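Local coordinates for protein molybdopterin molybdotransferase (PDB 1UZ5) that probably catalyses the insertion of molybdate into adenylyl-molybdopterin, releasing AMP, in a magnesium-dependent step of molybdenum cofactor biosynthesis, at residues 185-190 against 251-256; 373-378 against 397-402. All coordinates share one frame; numbering follows the deposited sequence.

In the fold
Contact 1 is the more deeply buried of the two: it joins neighbouring parallel strands, 182-188 and 249-253, within the mixed sheet of the probable molybdopterin-binding domain. Contact 2 is partly buried and lies in the C-terminal region, where 373-378 and 397-402 meet in the antiparallel hairpin 377-381 and 391-398. No strand or helix is common to both. The centres of contact 1 and contact 2 are about 21 Å apart. The nearest atoms of contact 1 and contact 2 are about 13 Å apart, so they do not touch. Backbone hydrogen bonds run through both, but contact 1 adds isoleucine, threonine and serine side chains with a water bridging the serines, whereas contact 2 relies on two phenylalanine rings laid against backbone and threonine carbon.

Contact 1: 185-190 against 251-256; sequences VISTGN and VISGGA
Ile186 and Ile252 sit abreast on neighbouring parallel strands, Ile186 CB 4.2 Å from Ile252 CG1. Two residues further along its strand, Thr188 brings CG2 to 3.6 Å from Ile252 CG2, the side chains crossing obliquely; helix 233-246 covers this face. The backbone binds tightly here: Ile186 N donates to Val251 O at 2.9 Å, Ser253 N to Ile186 O, and Thr188 N to Ser253 O, each bond within 20° of straight. These are central strands of the mixed, helix-flanked sheet of the probable molybdopterin-binding domain, with strand 222-229 beyond 182-188 and strand 295-300 beyond 249-253. The opposite face, with Val185, Val251 and the serines, is packed under helix 208-219, but between the serines a water takes the place of direct contact. It donates to Ser187 OG and Ile186 O and also bonds Ser253 OG; Ser187 OG is further bonded to Asp206. The looser side is the partly exposed Gly254 end. Thr188 OG1, between its backbone N and carbonyl carbon (chi1 64°), lies 3.2 Å from Gly254 CA, where a beta carbon would clash with it. Beyond Thr188 and Gly254 the chains part, and a second water is hydrogen-bonded to Gly254 O at 2.7 Å and reaches Thr188 OG1 only weakly.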
# COMPACT_ATOMS: atom_id res chain seq x y z
N VAL A 185 -3.12 10.49 -19.42
CA VAL A 185 -3.75 11.72 -18.97
C VAL A 185 -3.68 12.84 -19.99
O VAL A 185 -2.63 13.09 -20.58
CB VAL A 185 -3.10 12.21 -17.66
CG1 VAL A 185 -3.74 13.53 -17.23
CG2 VAL A 185 -3.25 11.15 -16.57
N ILE A 186 -4.81 13.51 -20.18
CA ILE A 186 -4.93 14.62 -21.12
C ILE A 186 -5.52 15.87 -20.46
O ILE A 186 -6.45 15.77 -19.66
CB ILE A 186 -5.84 14.24 -22.32
CG1 ILE A 186 -5.18 13.14 -23.15
CG2 ILE A 186 -6.14 15.48 -23.18
CD1 ILE A 186 -6.13 12.47 -24.14
N SER A 187 -4.97 17.04 -20.79
CA SER A 187 -5.50 18.32 -20.28
C SER A 187 -6.11 19.05 -21.47
O SER A 187 -5.47 19.18 -22.52
CB SER A 187 -4.38 19.17 -19.66
OG SER A 187 -3.96 18.63 -18.42
N THR A 188 -7.35 19.52 -21.34
CA THR A 188 -8.00 20.22 -22.44
C THR A 188 -8.36 21.67 -22.12
O THR A 188 -8.87 21.96 -21.03
CB THR A 188 -9.29 19.50 -22.89
OG1 THR A 188 -10.25 19.51 -21.82
CG2 THR A 188 -8.99 18.05 -23.26
N GLY A 189 -8.10 22.56 -23.07
CA GLY A 189 -8.40 23.96 -22.88
C GLY A 189 -7.56 24.82 -23.81
O GLY A 189 -6.35 24.61 -23.92
N ASN A 190 -8.19 25.78 -24.47
CA ASN A 190 -7.46 26.65 -25.38
C ASN A 190 -6.53 27.60 -24.65
O ASN A 190 -5.61 28.16 -25.24
CB ASN A 190 -8.44 27.46 -26.25
CG ASN A 190 -9.30 26.58 -27.12
OD1 ASN A 190 -8.83 25.60 -27.71
ND2 ASN A 190 -10.58 26.92 -27.23
N VAL A 251 -7.75 9.43 -18.77
CA VAL A 251 -8.39 10.41 -17.92
C VAL A 251 -8.17 11.78 -18.54
O VAL A 251 -7.04 12.16 -18.86
CB VAL A 251 -7.82 10.40 -16.48
CG1 VAL A 251 -8.51 11.48 -15.65
CG2 VAL A 251 -8.06 9.05 -15.83
N ILE A 252 -9.26 12.51 -18.71
CA ILE A 252 -9.23 13.83 -19.32
C ILE A 252 -9.82 14.85 -18.35
O ILE A 252 -10.84 14.60 -17.72
CB ILE A 252 -10.07 13.85 -20.62
CG1 ILE A 252 -9.62 12.70 -21.53
CG2 ILE A 252 -9.92 15.18 -21.34
CD1 ILE A 252 -10.58 12.38 -22.65
N SER A 253 -9.16 16.00 -18.22
CA SER A 253 -9.66 17.07 -17.36
C SER A 253 -9.71 18.34 -18.20
O SER A 253 -8.83 18.58 -19.04
CB SER A 253 -8.76 17.29 -16.14
OG SER A 253 -7.55 17.92 -16.51
N GLY A 254 -10.74 19.15 -17.99
CA GLY A 254 -10.86 20.38 -18.75
C GLY A 254 -12.25 20.97 -18.69
O GLY A 254 -12.52 22.00 -19.32
N GLY A 255 -13.14 20.32 -17.94
CA GLY A 255 -14.49 20.83 -17.81
C GLY A 255 -14.50 22.13 -17.04
O GLY A 255 -14.15 23.19 -17.58
N ALA A 256 -14.89 22.06 -15.77
CA ALA A 256 -14.94 23.24 -14.92
C ALA A 256 -14.74 22.86 -13.47
O ALA A 256 -15.59 22.20 -12.87
CB ALA A 256 -16.28 23.95 -15.09
O HOH W 1 -5.48 16.58 -17.12
O HOH W 2 -12.60 21.92 -22.02

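Contact 2: 373-378 against 397-402; sequences IDADGF and TLFKGW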
# COMPACT_ATOMS: atom_id res chain seq x y z
N ILE A 373 -4.15 23.47 -3.18
CA ILE A 373 -3.13 23.28 -2.16
C ILE A 373 -3.73 23.00 -0.79
O ILE A 373 -3.25 22.12 -0.08
CB ILE A 373 -2.22 24.52 -2.05
CG1 ILE A 373 -1.42 24.71 -3.35
CG2 ILE A 373 -1.27 24.38 -0.86
CD1 ILE A 373 -0.56 23.52 -3.72
N ASP A 374 -4.77 23.75 -0.42
CA ASP A 374 -5.41 23.59 0.89
C ASP A 374 -6.35 22.40 1.07
O ASP A 374 -6.60 21.98 2.20
CB ASP A 374 -6.20 24.86 1.24
CG ASP A 374 -5.32 26.10 1.30
OD1 ASP A 374 -4.13 25.97 1.65
OD2 ASP A 374 -5.84 27.20 1.01
N ALA A 375 -6.87 21.86 -0.02
CA ALA A 375 -7.80 20.73 0.06
C ALA A 375 -7.17 19.42 0.53
O ALA A 375 -6.42 18.78 -0.19
CB ALA A 375 -8.48 20.53 -1.29
N ASP A 376 -7.51 19.01 1.75
CA ASP A 376 -6.98 17.77 2.31
C ASP A 376 -7.94 16.62 2.05
O ASP A 376 -7.55 15.45 2.09
CB ASP A 376 -6.74 17.92 3.81
CG ASP A 376 -5.68 18.94 4.12
OD1 ASP A 376 -4.60 18.88 3.48
OD2 ASP A 376 -5.91 19.80 4.99
N GLY A 377 -9.19 16.97 1.78
CA GLY A 377 -10.20 15.97 1.51
C GLY A 377 -11.55 16.62 1.28
O GLY A 377 -11.63 17.84 1.11
N PHE A 378 -12.61 15.83 1.28
CA PHE A 378 -13.94 16.40 1.07
C PHE A 378 -14.98 15.80 2.00
O PHE A 378 -14.83 14.68 2.50
CB PHE A 378 -14.37 16.21 -0.39
CG PHE A 378 -14.49 14.77 -0.82
CD1 PHE A 378 -15.53 13.97 -0.35
CD2 PHE A 378 -13.56 14.22 -1.70
CE1 PHE A 378 -15.64 12.64 -0.76
CE2 PHE A 378 -13.67 12.89 -2.11
CZ PHE A 378 -14.71 12.10 -1.64
N THR A 397 -13.32 12.24 3.57
CA THR A 397 -12.55 11.33 2.73
C THR A 397 -11.32 12.12 2.32
O THR A 397 -11.43 13.13 1.62
CB THR A 397 -13.33 10.91 1.47
OG1 THR A 397 -14.47 10.13 1.85
CG2 THR A 397 -12.44 10.07 0.56
N LEU A 398 -10.15 11.68 2.77
CA LEU A 398 -8.91 12.37 2.46
C LEU A 398 -8.38 12.07 1.07
O LEU A 398 -8.64 11.01 0.50
CB LEU A 398 -7.85 12.03 3.50
CG LEU A 398 -7.98 12.72 4.86
CD1 LEU A 398 -9.34 12.42 5.48
CD2 LEU A 398 -6.86 12.25 5.78
N PHE A 399 -7.63 13.02 0.53
CA PHE A 399 -7.04 12.86 -0.79
C PHE A 399 -5.70 12.14 -0.64
O PHE A 399 -4.64 12.73 -0.83
CB PHE A 399 -6.83 14.22 -1.45
CG PHE A 399 -8.11 14.95 -1.75
CD1 PHE A 399 -9.14 14.31 -2.43
CD2 PHE A 399 -8.27 16.28 -1.39
CE1 PHE A 399 -10.32 14.99 -2.73
CE2 PHE A 399 -9.44 16.97 -1.69
CZ PHE A 399 -10.47 16.32 -2.36
N LYS A 400 -5.77 10.86 -0.29
CA LYS A 400 -4.58 10.05 -0.10
C LYS A 400 -3.60 10.75 0.83
O LYS A 400 -3.96 11.12 1.95
CB LYS A 400 -3.93 9.75 -1.46
CG LYS A 400 -2.68 8.88 -1.40
CD LYS A 400 -2.35 8.28 -2.76
CE LYS A 400 -2.45 9.31 -3.87
NZ LYS A 400 -1.66 10.53 -3.57
N GLY A 401 -2.36 10.95 0.37
CA GLY A 401 -1.38 11.60 1.21
C GLY A 401 -0.08 11.91 0.49
O GLY A 401 0.17 11.41 -0.61
N TRP A 402 0.74 12.74 1.13
CA TRP A 402 2.04 13.17 0.62
C TRP A 402 2.07 13.49 -0.88
O TRP A 402 1.02 13.40 -1.55
CB TRP A 402 3.12 12.12 0.94
CG TRP A 402 3.31 11.05 -0.11
CD1 TRP A 402 2.56 9.92 -0.28
CD2 TRP A 402 4.33 11.01 -1.12
NE1 TRP A 402 3.04 9.18 -1.34
CE2 TRP A 402 4.13 9.83 -1.87
CE3 TRP A 402 5.39 11.86 -1.46
CZ2 TRP A 402 4.95 9.48 -2.95
CZ3 TRP A 402 6.21 11.51 -2.54
CH2 TRP A 402 5.98 10.33 -3.27
OXT TRP A 402 3.16 13.85 -1.36
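The beta hairpin of strands 377-381 and 391-398, in the C-terminal region of the protein, has its open end here, with Gly377 and Phe378 facing Leu398 and Thr397. Phe378 and Thr397 form a hydrogen-bonded antiparallel pair: Phe378 N donates to Thr397 O at 3.0 Å, and Thr397 N returns a bond to Phe378 O, lying in the plane of that carbonyl. Their side chains run side by side on one face of the sheet. Phe378 CG sits between its backbone N and carbonyl carbon (chi1 62°), and one face of the Phe378 ring lies against Thr397 CB, a CH-pi contact 3.9 Å from the centroid and offset toward the CE1-CZ rim. Gly377 and Leu398, the next pair, are non-hydrogen-bonded and close, CA to CA 3.9 Å; a beta carbon on Gly377 would clash with Thr397 O. Asp376 and Gly377 make a classic beta bulge opposite Val352 of strand 347-354, on the other side of the hairpin strand. Past the last pair, Phe399 N donates to Asp376 O at 2.9 Å, and the chain bends in an inverse gamma turn centred on Phe399. The Phe399 ring lies over the bulge, with Gly377 CA 3.7 Å from its centroid, above one face. Ala375 CB touches Phe399 CE2 at 3.7 Å, while Phe399 CE1 comes to 3.5 Å from Phe378 CD2, the two ring planes inclined at 57°. An alanine in place of Phe399 would probably open a gap between Gly377, Ala375 CB and the Phe378 ring, and leave Leu308, Thr309 and Thr312 of helix 304-322 without the ring they pack on. That helix also meets Phe378, through Leu313, and Phe349 sets its ring edge-to-face with Phe378.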